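Local coordinates for antifreeze protein (Marinomonas primoryensis, PDB 3P4G), which probably binds ice as a hyperactive antifreeze protein from an Antarctic bacterium, using a right-handed beta-helix that depends on bound calcium, at residues A75-G80 and D84-A89; I96-G99 and E104-I107; N38-T43 and L50-G55; D122-G127 and G132-G137; I143-G146 and A152-A155. All coordinates share one frame; numbering follows the deposited sequence. Where two conformers were deposited one is given.

Contact 1. Residues A75-G80 and D84-A89; sequences AVLDMG and DQLYVA. With CA (calcium ion), chain F; CA (calcium ion), chain G.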
loop_
_atom_site.group_PDB
_atom_site.type_symbol
_atom_site.label_atom_id
_atom_site.label_comp_id
_atom_site.label_asym_id
_atom_site.label_seq_id
_atom_site.Cartn_x
_atom_site.Cartn_y
_atom_site.Cartn_z
ATOM N N ALA A 75 14.768 19.493 -3.081
ATOM C CA ALA A 75 14.718 18.562 -4.215
ATOM C C ALA A 75 15.981 18.736 -5.050
ATOM O O ALA A 75 16.421 19.867 -5.270
ATOM C CB ALA A 75 13.460 18.869 -5.114
ATOM N N VAL A 76 16.558 17.637 -5.521
ATOM C CA VAL A 76 17.583 17.688 -6.552
ATOM C C VAL A 76 16.929 17.947 -7.921
ATOM O O VAL A 76 17.399 18.815 -8.701
ATOM C CB VAL A 76 18.402 16.387 -6.562
ATOM C CG1 VAL A 76 19.385 16.367 -7.726
ATOM C CG2 VAL A 76 19.150 16.250 -5.178
ATOM N N LEU A 77 15.834 17.244 -8.176
ATOM C CA LEU A 77 15.137 17.371 -9.444
ATOM C C LEU A 77 13.726 17.883 -9.119
ATOM O O LEU A 77 12.999 17.225 -8.378
ATOM C CB LEU A 77 15.118 16.001 -10.125
ATOM C CG LEU A 77 14.281 15.789 -11.363
ATOM C CD1 LEU A 77 14.288 16.888 -12.354
ATOM C CD2 LEU A 77 14.829 14.503 -12.021
ATOM N N ASP A 78 13.385 19.064 -9.650
ATOM C CA ASP A 78 12.083 19.696 -9.383
ATOM C C ASP A 78 11.360 19.935 -10.714
ATOM O O ASP A 78 11.896 20.629 -11.611
ATOM C CB ASP A 78 12.336 20.985 -8.558
ATOM C CG ASP A 78 11.079 21.723 -8.159
ATOM O OD1 ASP A 78 9.948 21.311 -8.452
ATOM O OD2 ASP A 78 11.236 22.801 -7.533
ATOM N N MET A 79 10.197 19.309 -10.865
ATOM C CA MET A 79 9.433 19.392 -12.140
ATOM C C MET A 79 8.607 20.689 -12.112
ATOM O O MET A 79 8.143 21.179 -13.158
ATOM C CB MET A 79 8.543 18.166 -12.345
ATOM C CG MET A 79 9.341 16.841 -12.395
ATOM S SD MET A 79 10.586 16.775 -13.737
ATOM C CE MET A 79 9.584 16.694 -15.240
ATOM N N GLY A 80 8.477 21.249 -10.917
ATOM C CA GLY A 80 7.800 22.548 -10.688
ATOM C C GLY A 80 6.298 22.492 -10.847
ATOM O O GLY A 80 5.657 21.402 -10.906
ATOM N N ASP A 84 3.714 17.780 -15.373
ATOM C CA ASP A 84 5.078 17.438 -15.852
ATOM C C ASP A 84 5.263 15.956 -16.059
ATOM O O ASP A 84 4.573 15.155 -15.407
ATOM C CB ASP A 84 6.110 17.959 -14.869
ATOM C CG ASP A 84 5.968 19.465 -14.622
ATOM O OD1 ASP A 84 6.213 20.301 -15.547
ATOM O OD2 ASP A 84 5.584 19.852 -13.503
ATOM N N GLN A 85 6.218 15.585 -16.916
ATOM C CA GLN A 85 6.396 14.154 -17.249
ATOM C C GLN A 85 7.874 13.845 -17.134
ATOM O O GLN A 85 8.705 14.504 -17.800
ATOM C CB GLN A 85 5.934 13.929 -18.667
ATOM C CG GLN A 85 5.858 12.441 -19.052
ATOM C CD GLN A 85 5.241 12.251 -20.435
ATOM O OE1 GLN A 85 4.338 12.987 -20.825
ATOM N NE2 GLN A 85 5.742 11.266 -21.179
ATOM N N LEU A 86 8.199 12.895 -16.271
ATOM C CA LEU A 86 9.594 12.530 -15.981
ATOM C C LEU A 86 9.868 11.093 -16.292
ATOM O O LEU A 86 9.066 10.200 -15.954
ATOM C CB LEU A 86 9.928 12.865 -14.510
ATOM C CG LEU A 86 11.262 12.305 -13.983
ATOM C CD1 LEU A 86 12.430 12.940 -14.775
ATOM C CD2 LEU A 86 11.376 12.639 -12.481
ATOM N N TYR A 87 10.993 10.844 -16.985
ATOM C CA TYR A 87 11.445 9.486 -17.210
ATOM C C TYR A 87 12.882 9.424 -16.688
ATOM O O TYR A 87 13.679 10.292 -17.000
ATOM C CB TYR A 87 11.426 9.177 -18.699
ATOM C CG TYR A 87 12.079 7.837 -19.023
ATOM C CD1 TYR A 87 11.392 6.643 -18.820
ATOM C CD2 TYR A 87 13.373 7.786 -19.532
ATOM C CE1 TYR A 87 12.004 5.417 -19.112
ATOM C CE2 TYR A 87 13.982 6.569 -19.843
ATOM C CZ TYR A 87 13.290 5.405 -19.642
ATOM O OH TYR A 87 13.889 4.190 -19.916
ATOM N N VAL A 88 13.168 8.457 -15.835
ATOM C CA VAL A 88 14.554 8.138 -15.417
ATOM C C VAL A 88 14.841 6.630 -15.675
ATOM O O VAL A 88 14.140 5.778 -15.103
ATOM C CB VAL A 88 14.758 8.445 -13.915
ATOM C CG1 VAL A 88 16.167 8.003 -13.515
ATOM C CG2 VAL A 88 14.542 9.926 -13.607
ATOM N N ALA A 89 15.842 6.289 -16.503
ATOM C CA ALA A 89 16.146 4.881 -16.783
ATOM C C ALA A 89 16.982 4.216 -15.688
ATOM O O ALA A 89 16.956 3.002 -15.555
ATOM C CB ALA A 89 16.886 4.767 -18.125
HETATM CA CA CA F . 6.775 22.355 -14.639
HETATM CA CA CA G . 4.274 19.576 -11.582
#

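Contact 2. Residues I96-G99 and E104-I107; sequences IDAG and EIYI. With CA (calcium ion), chain G; CA (calcium ion), chain H.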
loop_
_atom_site.group_PDB
_atom_site.type_symbol
_atom_site.label_atom_id
_atom_site.label_comp_id
_atom_site.label_asym_id
_atom_site.label_seq_id
_atom_site.Cartn_x
_atom_site.Cartn_y
_atom_site.Cartn_z
ATOM N N ILE A 96 13.294 13.854 -5.630
ATOM C CA ILE A 96 12.444 14.346 -6.742
ATOM C C ILE A 96 11.216 15.017 -6.144
ATOM O O ILE A 96 10.570 14.483 -5.223
ATOM C CB ILE A 96 11.995 13.208 -7.666
ATOM C CG1 ILE A 96 13.212 12.620 -8.439
ATOM C CG2 ILE A 96 10.912 13.696 -8.707
ATOM C CD1 ILE A 96 12.840 11.318 -9.166
ATOM N N ASP A 97 10.897 16.202 -6.663
ATOM C CA ASP A 97 9.620 16.827 -6.323
ATOM C C ASP A 97 8.923 17.099 -7.670
ATOM O O ASP A 97 9.476 17.809 -8.529
ATOM C CB ASP A 97 9.896 18.136 -5.605
ATOM C CG ASP A 97 8.621 18.956 -5.317
ATOM O OD1 ASP A 97 7.472 18.440 -5.435
ATOM O OD2 ASP A 97 8.814 20.148 -4.909
ATOM N N ALA A 98 7.761 16.494 -7.852
ATOM C CA ALA A 98 6.974 16.726 -9.072
ATOM C C ALA A 98 6.143 18.025 -8.969
ATOM O O ALA A 98 5.645 18.530 -9.979
ATOM C CB ALA A 98 6.074 15.500 -9.384
ATOM N N GLY A 99 6.061 18.604 -7.791
ATOM C CA GLY A 99 5.304 19.828 -7.553
ATOM C C GLY A 99 3.798 19.741 -7.724
ATOM O O GLY A 99 3.179 18.654 -7.842
ATOM N N GLU A 104 3.448 12.906 -14.042
ATOM C CA GLU A 104 3.627 11.518 -14.465
ATOM C C GLU A 104 5.109 11.231 -14.299
ATOM O O GLU A 104 5.932 11.919 -14.898
ATOM C CB GLU A 104 3.155 11.359 -15.904
ATOM C CG GLU A 104 3.359 9.973 -16.421
ATOM C CD GLU A 104 2.520 9.623 -17.655
ATOM O OE1 GLU A 104 1.608 10.362 -18.090
ATOM O OE2 GLU A 104 2.769 8.525 -18.196
ATOM N N ILE A 105 5.437 10.280 -13.428
ATOM C CA ILE A 105 6.869 9.918 -13.135
ATOM C C ILE A 105 7.075 8.426 -13.474
ATOM O O ILE A 105 6.267 7.563 -13.085
ATOM C CB ILE A 105 7.203 10.131 -11.679
ATOM C CG1 ILE A 105 7.183 11.629 -11.324
ATOM C CG2 ILE A 105 8.608 9.594 -11.368
ATOM C CD1 ILE A 105 7.372 11.877 -9.807
ATOM N N TYR A 106 8.150 8.120 -14.214
ATOM C CA TYR A 106 8.497 6.779 -14.492
ATOM C C TYR A 106 9.984 6.619 -14.253
ATOM O O TYR A 106 10.775 7.157 -15.022
ATOM C CB TYR A 106 8.216 6.471 -15.979
ATOM C CG TYR A 106 8.300 4.993 -16.345
ATOM C CD1 TYR A 106 7.155 4.218 -16.454
ATOM C CD2 TYR A 106 9.540 4.365 -16.578
ATOM C CE1 TYR A 106 7.224 2.880 -16.818
ATOM C CE2 TYR A 106 9.614 2.998 -16.904
ATOM C CZ TYR A 106 8.451 2.276 -17.024
ATOM O OH TYR A 106 8.513 0.917 -17.349
ATOM N N ILE A 107 10.328 5.869 -13.217
ATOM C CA ILE A 107 11.716 5.554 -12.869
ATOM C C ILE A 107 11.897 4.033 -13.011
ATOM O O ILE A 107 11.210 3.244 -12.351
ATOM C CB ILE A 107 11.988 5.978 -11.420
ATOM C CG1 ILE A 107 11.824 7.505 -11.284
ATOM C CG2 ILE A 107 13.335 5.441 -10.967
ATOM C CD1 ILE A 107 11.358 7.894 -9.896
HETATM CA CA CA G . 4.274 19.576 -11.582
HETATM CA CA CA H . 1.756 16.844 -8.581
#

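Contact 3. Residues N38-T43 and L50-G55; sequences NNVAVT and LNVLAG. With CA (calcium ion), chain E; CA (calcium ion), chain F.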
loop_
_atom_site.group_PDB
_atom_site.type_symbol
_atom_site.label_atom_id
_atom_site.label_comp_id
_atom_site.label_asym_id
_atom_site.label_seq_id
_atom_site.Cartn_x
_atom_site.Cartn_y
_atom_site.Cartn_z
ATOM N N ASN A 38 9.348 23.003 -21.211
ATOM C CA ASN A 38 10.655 22.438 -21.527
ATOM C C ASN A 38 10.676 20.979 -21.968
ATOM O O ASN A 38 9.815 20.184 -21.605
ATOM C CB ASN A 38 11.598 22.628 -20.337
ATOM C CG ASN A 38 11.858 24.081 -20.037
ATOM O OD1 ASN A 38 11.441 24.608 -19.000
ATOM N ND2 ASN A 38 12.587 24.757 -20.941
ATOM N N ASN A 39 11.701 20.630 -22.751
ATOM C CA ASN A 39 11.983 19.227 -23.086
ATOM C C ASN A 39 13.468 19.049 -22.809
ATOM O O ASN A 39 14.317 19.666 -23.478
ATOM C CB ASN A 39 11.667 18.871 -24.559
ATOM C CG ASN A 39 11.935 17.395 -24.860
ATOM O OD1 ASN A 39 11.562 16.518 -24.084
ATOM N ND2 ASN A 39 12.605 17.124 -25.944
ATOM N N VAL A 40 13.773 18.285 -21.764
ATOM C CA VAL A 40 15.154 18.096 -21.334
ATOM C C VAL A 40 15.529 16.651 -21.574
ATOM O O VAL A 40 14.856 15.748 -21.069
ATOM C CB VAL A 40 15.338 18.497 -19.854
ATOM C CG1 VAL A 40 16.844 18.262 -19.359
ATOM C CG2 VAL A 40 14.927 19.949 -19.661
ATOM N N ALA A 41 16.606 16.427 -22.348
ATOM C CA ALA A 41 17.084 15.087 -22.630
ATOM C C ALA A 41 18.486 14.970 -22.086
ATOM O O ALA A 41 19.380 15.708 -22.540
ATOM C CB ALA A 41 17.110 14.841 -24.183
ATOM N N VAL A 42 18.683 14.077 -21.128
ATOM C CA VAL A 42 20.006 13.809 -20.523
ATOM C C VAL A 42 20.411 12.349 -20.829
ATOM O O VAL A 42 19.768 11.403 -20.376
ATOM C CB VAL A 42 19.986 14.065 -18.971
ATOM C CG1 VAL A 42 21.372 13.782 -18.348
ATOM C CG2 VAL A 42 19.491 15.499 -18.664
ATOM N N THR A 43 21.461 12.147 -21.632
ATOM C CA THR A 43 21.867 10.776 -21.980
ATOM C C THR A 43 22.719 10.151 -20.864
ATOM O O THR A 43 22.846 8.925 -20.806
ATOM C CB THR A 43 22.675 10.693 -23.304
ATOM O OG1 THR A 43 23.804 11.544 -23.198
ATOM C CG2 THR A 43 21.853 11.144 -24.493
ATOM N N LEU A 50 18.271 20.230 -11.008
ATOM C CA LEU A 50 17.585 20.363 -12.282
ATOM C C LEU A 50 16.166 20.797 -11.926
ATOM O O LEU A 50 15.419 20.075 -11.276
ATOM C CB LEU A 50 17.596 19.017 -13.054
ATOM C CG LEU A 50 17.319 19.066 -14.561
ATOM C CD1 LEU A 50 17.724 17.722 -15.204
ATOM C CD2 LEU A 50 15.840 19.376 -14.796
ATOM N N ASN A 51 15.804 21.987 -12.357
ATOM C CA ASN A 51 14.500 22.547 -12.043
ATOM C C ASN A 51 13.854 23.125 -13.309
ATOM O O ASN A 51 14.255 24.181 -13.814
ATOM C CB ASN A 51 14.694 23.632 -10.967
ATOM C CG ASN A 51 13.350 24.218 -10.409
ATOM O OD1 ASN A 51 12.267 24.008 -10.947
ATOM N ND2 ASN A 51 13.460 25.007 -9.343
ATOM N N VAL A 52 12.827 22.442 -13.796
ATOM C CA VAL A 52 12.218 22.890 -15.038
ATOM C C VAL A 52 11.090 23.902 -14.836
ATOM O O VAL A 52 10.523 24.408 -15.823
ATOM C CB VAL A 52 11.810 21.682 -15.953
ATOM C CG1 VAL A 52 13.073 21.068 -16.643
ATOM C CG2 VAL A 52 11.075 20.593 -15.174
ATOM N N LEU A 53 10.803 24.248 -13.567
ATOM C CA LEU A 53 10.010 25.444 -13.224
ATOM C C LEU A 53 8.598 25.362 -13.819
ATOM O O LEU A 53 8.029 24.269 -13.970
ATOM C CB LEU A 53 10.741 26.756 -13.676
ATOM C CG LEU A 53 12.096 27.011 -12.988
ATOM C CD1 LEU A 53 12.974 27.989 -13.766
ATOM C CD2 LEU A 53 11.901 27.524 -11.547
ATOM N N ALA A 54 8.019 26.508 -14.106
ATOM C CA ALA A 54 6.643 26.509 -14.638
ATOM C C ALA A 54 6.556 25.891 -16.039
ATOM O O ALA A 54 7.575 25.674 -16.740
ATOM C CB ALA A 54 6.026 27.902 -14.611
ATOM N N GLY A 55 5.318 25.620 -16.435
ATOM C CA GLY A 55 5.108 24.978 -17.722
ATOM C C GLY A 55 4.947 23.484 -17.546
ATOM O O GLY A 55 5.318 22.912 -16.514
HETATM CA CA CA E . 9.439 24.992 -17.737
HETATM CA CA CA F . 6.775 22.355 -14.639
#

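Contact 4. Residues D122-G127 and G132-G137; sequences DEVYIG and GDLDAG. With CA (calcium ion), chain I; CA (calcium ion), chain H; CA (calcium ion), chain J.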
loop_
_atom_site.group_PDB
_atom_site.type_symbol
_atom_site.label_atom_id
_atom_site.label_comp_id
_atom_site.label_asym_id
_atom_site.label_seq_id
_atom_site.Cartn_x
_atom_site.Cartn_y
_atom_site.Cartn_z
ATOM N N ASP A 122 -1.427 12.437 -9.466
ATOM C CA ASP A 122 -0.105 12.047 -10.008
ATOM C C ASP A 122 -0.028 10.554 -10.299
ATOM O O ASP A 122 -0.641 9.758 -9.598
ATOM C CB ASP A 122 0.989 12.385 -9.030
ATOM C CG ASP A 122 0.967 13.889 -8.636
ATOM O OD1 ASP A 122 1.232 14.766 -9.503
ATOM O OD2 ASP A 122 0.662 14.212 -7.486
ATOM N N GLU A 123 0.859 10.201 -11.223
ATOM C CA GLU A 123 1.059 8.797 -11.623
ATOM C C GLU A 123 2.544 8.515 -11.421
ATOM O O GLU A 123 3.383 9.204 -12.049
ATOM C CB GLU A 123 0.647 8.632 -13.093
ATOM C CG GLU A 123 0.671 7.205 -13.575
ATOM C CD GLU A 123 -0.169 6.927 -14.859
ATOM O OE1 GLU A 123 -1.149 7.658 -15.285
ATOM O OE2 GLU A 123 0.180 5.888 -15.464
ATOM N N VAL A 124 2.879 7.610 -10.490
ATOM C CA VAL A 124 4.307 7.325 -10.163
ATOM C C VAL A 124 4.563 5.845 -10.411
ATOM O O VAL A 124 3.837 4.994 -9.851
ATOM C CB VAL A 124 4.648 7.694 -8.690
ATOM C CG1 VAL A 124 6.157 7.437 -8.343
ATOM C CG2 VAL A 124 4.338 9.144 -8.418
ATOM N N TYR A 125 5.578 5.530 -11.228
ATOM C CA TYR A 125 5.997 4.165 -11.457
ATOM C C TYR A 125 7.490 4.125 -11.091
ATOM O O TYR A 125 8.290 4.993 -11.566
ATOM C CB TYR A 125 5.857 3.818 -12.941
ATOM C CG TYR A 125 6.373 2.462 -13.350
ATOM C CD1 TYR A 125 5.490 1.406 -13.596
ATOM C CD2 TYR A 125 7.760 2.217 -13.516
ATOM C CE1 TYR A 125 5.953 0.159 -13.952
ATOM C CE2 TYR A 125 8.219 0.978 -13.884
ATOM C CZ TYR A 125 7.303 -0.060 -14.086
ATOM O OH TYR A 125 7.736 -1.298 -14.497
ATOM N N ILE A 126 7.830 3.165 -10.227
ATOM C CA ILE A 126 9.206 2.886 -9.817
ATOM C C ILE A 126 9.390 1.383 -10.107
ATOM O O ILE A 126 8.698 0.520 -9.514
ATOM C CB ILE A 126 9.436 3.207 -8.367
ATOM C CG1 ILE A 126 9.513 4.737 -8.207
ATOM C CG2 ILE A 126 10.758 2.555 -7.817
ATOM C CD1 ILE A 126 9.225 5.216 -6.701
ATOM N N GLY A 127 10.328 1.073 -10.993
ATOM C CA GLY A 127 10.496 -0.327 -11.467
ATOM C C GLY A 127 11.227 -1.210 -10.415
ATOM O O GLY A 127 10.963 -2.421 -10.230
ATOM N N GLY A 132 13.596 5.174 -0.224
ATOM C CA GLY A 132 13.460 6.556 0.293
ATOM C C GLY A 132 11.977 6.743 0.565
ATOM O O GLY A 132 11.159 5.926 0.111
ATOM N N ASP A 133 11.608 7.780 1.300
ATOM C CA ASP A 133 10.217 7.998 1.657
ATOM C C ASP A 133 9.480 8.624 0.517
ATOM O O ASP A 133 9.902 9.644 -0.001
ATOM C CB ASP A 133 10.085 8.965 2.852
ATOM C CG ASP A 133 10.614 8.377 4.143
ATOM O OD1 ASP A 133 10.823 7.137 4.272
ATOM O OD2 ASP A 133 10.818 9.167 5.069
ATOM N N LEU A 134 8.379 8.003 0.134
ATOM C CA LEU A 134 7.529 8.563 -0.905
ATOM C C LEU A 134 6.270 9.198 -0.352
ATOM O O LEU A 134 5.571 8.622 0.549
ATOM C CB LEU A 134 7.140 7.436 -1.886
ATOM C CG LEU A 134 6.413 7.927 -3.166
ATOM C CD1 LEU A 134 6.742 6.964 -4.280
ATOM C CD2 LEU A 134 4.956 7.892 -3.038
ATOM N N ASP A 135 5.933 10.387 -0.886
ATOM C CA ASP A 135 4.657 11.008 -0.542
ATOM C C ASP A 135 3.914 11.347 -1.819
ATOM O O ASP A 135 4.412 12.136 -2.627
ATOM C CB ASP A 135 4.863 12.286 0.293
ATOM C CG ASP A 135 3.585 12.717 0.995
ATOM O OD1 ASP A 135 3.557 12.937 2.252
ATOM O OD2 ASP A 135 2.563 12.719 0.344
ATOM N N ALA A 136 2.752 10.720 -2.046
ATOM C CA ALA A 136 2.010 10.992 -3.298
ATOM C C ALA A 136 1.207 12.277 -3.165
ATOM O O ALA A 136 0.687 12.825 -4.161
ATOM C CB ALA A 136 1.086 9.812 -3.647
ATOM N N GLY A 137 1.082 12.783 -1.926
ATOM C CA GLY A 137 0.423 14.060 -1.676
ATOM C C GLY A 137 -1.095 14.061 -1.857
ATOM O O GLY A 137 -1.760 12.982 -1.969
HETATM CA CA CA I . -0.770 13.963 -5.636
HETATM CA CA CA H . 1.756 16.844 -8.581
HETATM CA CA CA J . -3.143 11.205 -2.740
#

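Contact 5. Residues I143-G146 and A152-A155; sequences IQIG and ALNA. With CA (calcium ion), chain J.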
loop_
_atom_site.group_PDB
_atom_site.type_symbol
_atom_site.label_atom_id
_atom_site.label_comp_id
_atom_site.label_asym_id
_atom_site.label_seq_id
_atom_site.Cartn_x
_atom_site.Cartn_y
_atom_site.Cartn_z
ATOM N N ILE A 143 0.267 4.842 -7.639
ATOM C CA ILE A 143 1.671 4.486 -7.293
ATOM C C ILE A 143 1.920 2.996 -7.641
ATOM O O ILE A 143 1.163 2.097 -7.203
ATOM C CB ILE A 143 2.013 4.743 -5.809
ATOM C CG1 ILE A 143 1.704 6.214 -5.412
ATOM C CG2 ILE A 143 3.467 4.423 -5.512
ATOM C CD1 ILE A 143 0.394 6.334 -4.681
ATOM N N GLN A 144 2.962 2.735 -8.430
ATOM C CA GLN A 144 3.316 1.381 -8.717
ATOM C C GLN A 144 4.807 1.219 -8.389
ATOM O O GLN A 144 5.652 2.018 -8.846
ATOM C CB GLN A 144 3.117 1.100 -10.189
ATOM C CG GLN A 144 3.472 -0.329 -10.531
ATOM C CD GLN A 144 2.869 -0.866 -11.815
ATOM O OE1 GLN A 144 1.707 -0.581 -12.164
ATOM N NE2 GLN A 144 3.666 -1.665 -12.543
ATOM N N ILE A 145 5.088 0.211 -7.577
ATOM C CA ILE A 145 6.472 -0.106 -7.124
ATOM C C ILE A 145 6.710 -1.540 -7.533
ATOM O O ILE A 145 6.024 -2.446 -7.026
ATOM C CB ILE A 145 6.616 0.025 -5.554
ATOM C CG1 ILE A 145 6.075 1.331 -5.002
ATOM C CG2 ILE A 145 8.126 -0.274 -5.079
ATOM C CD1 ILE A 145 6.758 2.647 -5.515
ATOM N N GLY A 146 7.685 -1.775 -8.415
ATOM C CA GLY A 146 7.922 -3.107 -8.960
ATOM C C GLY A 146 8.514 -4.035 -7.912
ATOM O O GLY A 146 8.174 -5.211 -7.880
ATOM N N ALA A 152 8.950 4.763 4.287
ATOM C CA ALA A 152 7.577 5.281 4.395
ATOM C C ALA A 152 6.937 5.464 3.030
ATOM O O ALA A 152 7.589 5.884 2.086
ATOM C CB ALA A 152 7.510 6.643 5.156
ATOM N N LEU A 153 5.661 5.155 2.913
ATOM C CA LEU A 153 4.967 5.475 1.675
ATOM C C LEU A 153 3.616 6.074 2.120
ATOM O O LEU A 153 2.758 5.399 2.708
ATOM C CB LEU A 153 4.791 4.241 0.783
ATOM C CG LEU A 153 4.320 4.546 -0.652
ATOM C CD1 LEU A 153 4.615 3.318 -1.560
ATOM C CD2 LEU A 153 2.827 4.919 -0.784
ATOM N N ASN A 154 3.444 7.360 1.850
ATOM C CA ASN A 154 2.248 8.076 2.221
ATOM C C ASN A 154 1.473 8.455 0.966
ATOM O O ASN A 154 1.960 9.271 0.178
ATOM C CB ASN A 154 2.675 9.307 3.025
ATOM C CG ASN A 154 3.250 8.922 4.374
ATOM O OD1 ASN A 154 2.697 8.076 5.063
ATOM N ND2 ASN A 154 4.384 9.509 4.733
ATOM N N ALA A 155 0.296 7.844 0.761
ATOM C CA ALA A 155 -0.496 8.099 -0.447
ATOM C C ALA A 155 -1.320 9.414 -0.362
ATOM O O ALA A 155 -1.753 9.993 -1.413
ATOM C CB ALA A 155 -1.378 6.885 -0.734
HETATM CA CA CA J . -3.143 11.205 -2.740
#

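Contact 1. Residues A75-G80 and D84-A89
Asp84 faces Met79 and Gly80 across a calcium-binding turn, and its carboxylate bridges two metal ions. OD1 of Asp84 lies 2.3 Å from the calcium ion of chain F, which is also bound by the carbonyl oxygen of Met79. OD2 of Asp84, again at 2.3 Å, reaches the calcium ion of chain G, to which the carbonyl oxygen of Gly80 is a further ligand. With CG beside the backbone N (chi1 -56°), the carboxylate is turned so that each oxygen faces one ion. Behind it the side chains of Met79 and Asp84 lie side by side, pointing opposite ways, their CB atoms 3.5 Å apart. At Gln85 the backbone takes over: its carbonyl O lies 3.5 Å from Met79 CE, while the amide chain leaves toward the outside. Leu86 then turns inward. Met79, bent at chi2 and chi3, runs across it and rests CE 3.9 Å from Leu86 CB. Further along, Leu77 CD2 faces the fork of Leu86, 4.0 Å from both CD1 and CD2, inside the right-handed beta-helix. The carbonyl oxygens of Met79 and Gly80 lie close to the Asp84 carboxylate because they share its metals, with no hydrogen bond among them. Packed this close, the oxygens would probably repel one another without the two ions, in keeping with a calcium-dependent protein.

Contact 2. Residues I96-G99 and E104-I107
Ile96 and Ile107 point at each other tip to tip, their CD1 methyls 3.8 Å apart across the interior. Ile96 and Ile105 are set differently: they overlap flank to flank, and the side branch of Ile96, CG2, meets the end of Ile105, CD1, at 4.1 Å. That same Ile105 CD1 also lies 3.9 Å from Ala98 CB, so one methyl touches two residues of the facing segment. Ile105 carries its CG1 beside the backbone N (chi1 -68°) with CD1 extended beyond it, and this straight arm carries the methyl across to the facing strand. Strands 96-97 and 104-107 belong to the two facing walls of one coil of the right-handed calcium-binding beta-helix, and the aliphatic side chains fill the space between the walls. From strand 85-88, Leu86 touches Ile96 and Val88 touches Ile107, continuing this core. On the outer surface the ring of Tyr106 stacks with that of Tyr125. At the end of strand 96-97 an Asx turn forms: Gly99 N donates to Asp97 OD1 at 2.8 Å, approaching well out of the plane of the carboxylate (59°). The two carbonyl oxygens that follow part company, Ala98 O binding the calcium ion of chain G and Gly99 O that of chain H, each at 2.4 Å.

Contact 3. Residues N38-T43 and L50-G55
Val52 and Val40 meet at a slant in the interior, Val52 CG1 lying 3.7 Å from Val40 CG2. Both of these methyls sit beside their own backbone N, which turns them toward the gap between the strands. The second methyl of Val40, CG1, looks instead to Leu50, whose CD1 is 4.3 Å away. Strand 39-42 and strand 50-51 are opposite walls near the N-terminal end of the calcium-binding beta-helix, and Phe33 and Phe25 also pack against Val40 there. Asn38 and Val52 meet at a metal: the Asn38 side chain and Val52 O both bind the calcium ion of chain E, Val52 O at 2.3 Å. Ala54 O joins the same ion at 2.2 Å, with Asp34, Ser36 and Asp57 completing it. An Asx turn, Leu53 N to Asn51 OD1 (3.0 Å), bends the chain here; alternate carbonyls, Leu53 O and Gly55 O, go to the next calcium ion, that of chain F, each at 2.4 Å.

Contact 4. Residues D122-G127 and G132-G137
Metal coordination joins Asp122 and Ala136, which both bind the calcium ion of chain I: Asp122 OD2 and Ala136 O each lie 2.4 Å from it. The other carboxylate oxygen, Asp122 OD1, sits 2.3 Å from the calcium ion of chain H. The Asp122 carboxylate, swung away from the carbonyl carbon (chi1 -56°), thus spans the ions of chains H and I. Gly137 has a positive phi of 71°, which favours glycine, and its O binds the calcium ion of chain J, also at 2.4 Å.

Apolar contact centres on a single methyl. Leu134 CD1 meets Ile126 CD1 tip to tip at 3.9 Å, and end-on again Val124 CG1 at 4.1 Å, so it is shared between two residues of the facing strand.

No hydrogen bond crosses between the segments. Within 132-137, Gly137 N donates to Asp135 OD2 at 2.7 Å, almost in line with the carboxylate C-O bond, and this Asx turn shapes the backbone that presents Ala136 O and Gly137 O to their metals.

Strands 123-126 and 134-135 are facing walls of the beta-helix. Strand 104-107 flanks the first on the N-terminal side and strand 142-145 on the other; Ile143 of the latter packs on Ala136 and Ile145 on Ile126.

Contact 5. Residues I143-G146 and A152-A155
Ile143 packs on Leu153 and Ala155 across the core of the right-handed beta-helix, where strands 142-145 and 153-154 run on facing walls of a coil. From CB, which is directed at the opposite wall, the side chain forks. Branch CG2 heads for Leu153 and comes within 4.3 Å of its CD1. Branch CG1 lies beside the backbone N (chi1 -55°) and carries CD1 toward the calcium end of the coil; chi2, at 100°, is well away from a staggered value. That turn leaves the CD1 methyl 4.4 Å from Ala155 CB. Leu153 CD1 has a second neighbour on strand 142-145, Ile145 CG1 at 4.2 Å, and so rests over both isoleucines. All three meetings are purely aliphatic and fairly loose. Leu162 of the next coil touches both Ile143 and Leu153. Where strand 153-154 ends, Ala155 O binds the calcium ion of chain J at 2.3 Å.

Overall arrangement
From the N terminus the contacts come in series, none nesting or crossing: contact 3, then 1, 2, 4 and 5. Contacts 1 and 2 close the short turns on the calcium side, 81-83 and 100-103. Contacts 3, 4 and 5 close the loops at the opposite end of the coils, 44-49, 128-131 and 147-151. Each ties a strand of one wall to a strand of the facing wall, and backbone hydrogen bonds such as Asp78 N to Leu50 O (2.8 Å) join successive coils. Calcium links them too: contacts 3 and 1 share the ion of chain F, 1 and 2 that of G, 2 and 4 that of H, 4 and 5 that of J.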